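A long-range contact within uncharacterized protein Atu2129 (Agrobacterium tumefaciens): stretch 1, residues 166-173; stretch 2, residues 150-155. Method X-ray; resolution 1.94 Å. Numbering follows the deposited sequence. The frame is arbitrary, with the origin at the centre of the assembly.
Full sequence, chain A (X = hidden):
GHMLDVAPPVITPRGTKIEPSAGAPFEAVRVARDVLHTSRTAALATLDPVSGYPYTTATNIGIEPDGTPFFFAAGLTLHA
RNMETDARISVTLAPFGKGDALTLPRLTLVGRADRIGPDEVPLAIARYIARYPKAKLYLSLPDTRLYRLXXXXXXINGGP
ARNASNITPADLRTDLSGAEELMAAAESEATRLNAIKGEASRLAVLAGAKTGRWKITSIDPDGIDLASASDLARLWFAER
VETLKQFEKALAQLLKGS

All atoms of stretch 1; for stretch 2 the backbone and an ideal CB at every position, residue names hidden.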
# COMPACT_ATOMS: atom_id res chain seq x y z
N ASN A 166 21.59 -2.01 7.17
CA ASN A 166 22.24 -0.75 6.83
C ASN A 166 22.61 -0.57 5.34
O ASN A 166 23.79 -0.55 4.97
CB ASN A 166 23.40 -0.44 7.77
CG ASN A 166 23.34 0.99 8.30
OD1 ASN A 166 22.57 1.83 7.78
ND2 ASN A 166 24.15 1.29 9.33
N ILE A 167 21.55 -0.40 4.54
CA ILE A 167 21.60 -0.26 3.08
C ILE A 167 21.61 1.20 2.62
O ILE A 167 20.92 2.05 3.19
CB ILE A 167 20.35 -0.90 2.42
CG1 ILE A 167 20.17 -2.35 2.85
CG2 ILE A 167 20.39 -0.78 0.87
CD1 ILE A 167 18.85 -2.92 2.36
N THR A 168 22.35 1.45 1.55
CA THR A 168 22.51 2.76 0.94
C THR A 168 21.77 2.85 -0.41
O THR A 168 21.56 1.82 -1.06
CB THR A 168 24.01 2.99 0.68
OG1 THR A 168 24.22 4.27 0.09
CG2 THR A 168 24.54 1.93 -0.28
N PRO A 169 21.40 4.07 -0.85
CA PRO A 169 20.87 4.28 -2.20
C PRO A 169 21.69 3.61 -3.31
O PRO A 169 21.10 3.01 -4.22
CB PRO A 169 20.89 5.81 -2.33
CG PRO A 169 20.56 6.26 -0.95
CD PRO A 169 21.40 5.34 -0.09
N ALA A 170 23.02 3.69 -3.23
CA ALA A 170 23.93 3.05 -4.19
C ALA A 170 23.75 1.54 -4.25
O ALA A 170 23.91 0.95 -5.32
CB ALA A 170 25.41 3.38 -3.84
N ASP A 171 23.44 0.93 -3.10
CA ASP A 171 23.24 -0.52 -3.02
C ASP A 171 22.05 -0.96 -3.87
O ASP A 171 22.01 -2.08 -4.36
CB ASP A 171 22.95 -0.97 -1.59
CG ASP A 171 24.21 -1.12 -0.75
OD1 ASP A 171 25.34 -1.22 -1.29
OD2 ASP A 171 24.05 -1.11 0.49
N LEU A 172 21.07 -0.09 -4.02
CA LEU A 172 19.89 -0.46 -4.77
C LEU A 172 20.05 -0.28 -6.27
O LEU A 172 19.34 -0.93 -7.04
CB LEU A 172 18.66 0.32 -4.30
CG LEU A 172 18.27 0.18 -2.85
CD1 LEU A 172 16.86 0.77 -2.74
CD2 LEU A 172 18.28 -1.26 -2.41
N ARG A 173 20.93 0.63 -6.68
CA ARG A 173 21.07 0.94 -8.11
C ARG A 173 21.73 -0.14 -8.91
O ARG A 173 22.62 -0.82 -8.41
CB ARG A 173 21.86 2.22 -8.33
CG ARG A 173 20.96 3.43 -8.57
CD ARG A 173 21.81 4.62 -9.05
NE ARG A 173 23.15 4.62 -8.44
CZ ARG A 173 23.46 5.17 -7.26
NH1 ARG A 173 22.53 5.79 -6.52
NH2 ARG A 173 24.71 5.09 -6.82
N UNK A 150 14.44 10.46 -6.74
CA UNK A 150 15.85 10.59 -6.43
C UNK A 150 16.04 10.05 -5.02
O UNK A 150 15.70 10.73 -4.06
CB UNK A 150 16.33 12.04 -6.55
N UNK A 151 16.55 8.83 -4.89
CA UNK A 151 16.59 8.15 -3.58
C UNK A 151 17.74 8.73 -2.76
O UNK A 151 18.89 8.79 -3.25
CB UNK A 151 16.75 6.64 -3.74
N UNK A 152 17.45 9.12 -1.51
CA UNK A 152 18.46 9.65 -0.63
C UNK A 152 18.66 8.78 0.62
O UNK A 152 19.67 8.89 1.30
CB UNK A 152 18.09 11.08 -0.23
N UNK A 153 17.70 7.92 0.91
CA UNK A 153 17.81 7.08 2.09
C UNK A 153 16.90 5.90 1.93
O UNK A 153 15.88 5.99 1.23
CB UNK A 153 17.48 7.86 3.37
N UNK A 154 17.29 4.79 2.54
CA UNK A 154 16.64 3.49 2.27
C UNK A 154 16.43 2.79 3.60
O UNK A 154 17.34 2.77 4.44
CB UNK A 154 17.47 2.62 1.32
N UNK A 155 15.25 2.20 3.78
CA UNK A 155 15.05 1.23 4.87
C UNK A 155 14.39 -0.05 4.33
O UNK A 155 13.42 0.05 3.60
CB UNK A 155 14.19 1.84 5.98

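Residues 150-155 form part of a strand, and the loop and short, weakly bonded helical turn of 167-172 lie against it, bringing Ile167, Pro169 and Leu172 toward it.

At position 150 nothing of stretch 1 lies within 5.5 Å of the ideal CB. A long polar chain is as acceptable as a short one. The residue is Arg150, which makes no contact here and is hydrogen-bonded elsewhere in the structure.

Position 151 points toward stretch 1, with its ideal CB 4.4 Å from Pro169 CB. The pyrrolidine ring offers an apolar surface but no donor, so a small or beta-branched residue such as alanine, valine or threonine would suit, and extended backbone angles (-78/129) favour branching. The residue is Thr151. In its m rotamer, CG2 lies 3.9 Å from Pro169 CG, so a methyl group meets the ring, while the backbone takes part as well, Thr151 O lying 3.7 Å from Pro169 CB.

At position 152 CA-to-CB points away, and the ideal CB is 5.5 Å from Pro169 CG. Most side chains would fit. Glu152 occupies it; its contact with stretch 1 is through the main chain, where C packs 3.5 Å from Pro169 CG, and its OE1 is hydrogen-bonded elsewhere in the structure.

Position 153 again points away from stretch 1, which leaves the choice open. The residue is Gly153, whose N sits 3.8 Å from Pro169 CG.

Position 154 is the most constrained. Its ideal CB lies 4.0 Å from Ile167 O, 4.5 Å from Leu172 CD1 and 4.6 Å from Thr168 C, in a niche lined by the side chains of Ile167, Pro169 and Leu172 and by the main chain of 167-168. A compact aliphatic residue is expected, valine or isoleucine being natural in a strand. Val154, in the t rotamer, fills it: Val154 CG1 is 4.0 Å from Ile167 CG2 and Val154 CG2 is 4.1 Å from Pro169 CD, while both methyls reach Leu172 CD1, at 3.9 Å each. No direct hydrogen bond joins the stretches; instead, water 1 accepts from Val154 N and donates to Ile167 O, its O 3.0 Å from each, bridging the two backbones beside this apolar packing.

Position 155 points away, clear of stretch 1, and tolerates many residues. It is Gln155, whose end turns nearer to stretch 1 without making contact.

Stretch 2 150-155: RTEGVQ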
# COMPACT_ATOMS: atom_id res chain seq x y z
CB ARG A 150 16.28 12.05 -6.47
CG ARG A 150 17.77 12.21 -6.57
CD ARG A 150 18.27 13.63 -6.33
NE ARG A 150 17.35 14.69 -6.73
CZ ARG A 150 17.44 15.95 -6.31
NH1 ARG A 150 18.41 16.31 -5.49
NH2 ARG A 150 16.57 16.88 -6.71
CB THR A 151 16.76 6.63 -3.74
OG1 THR A 151 15.58 6.08 -4.36
CG2 THR A 151 16.95 5.95 -2.38
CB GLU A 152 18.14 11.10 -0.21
CG GLU A 152 18.04 12.03 -1.38
CD GLU A 152 17.74 13.44 -0.97
OE1 GLU A 152 16.57 13.76 -0.70
OE2 GLU A 152 18.68 14.24 -0.94
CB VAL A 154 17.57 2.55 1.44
CG1 VAL A 154 16.93 1.14 1.19
CG2 VAL A 154 17.94 3.19 0.16
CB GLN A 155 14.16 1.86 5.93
CG GLN A 155 14.23 1.24 7.29
CD GLN A 155 15.60 1.41 7.96
OE1 GLN A 155 16.35 2.37 7.72
NE2 GLN A 155 15.91 0.47 8.80
O HOH W 1 19.98 4.83 3.93
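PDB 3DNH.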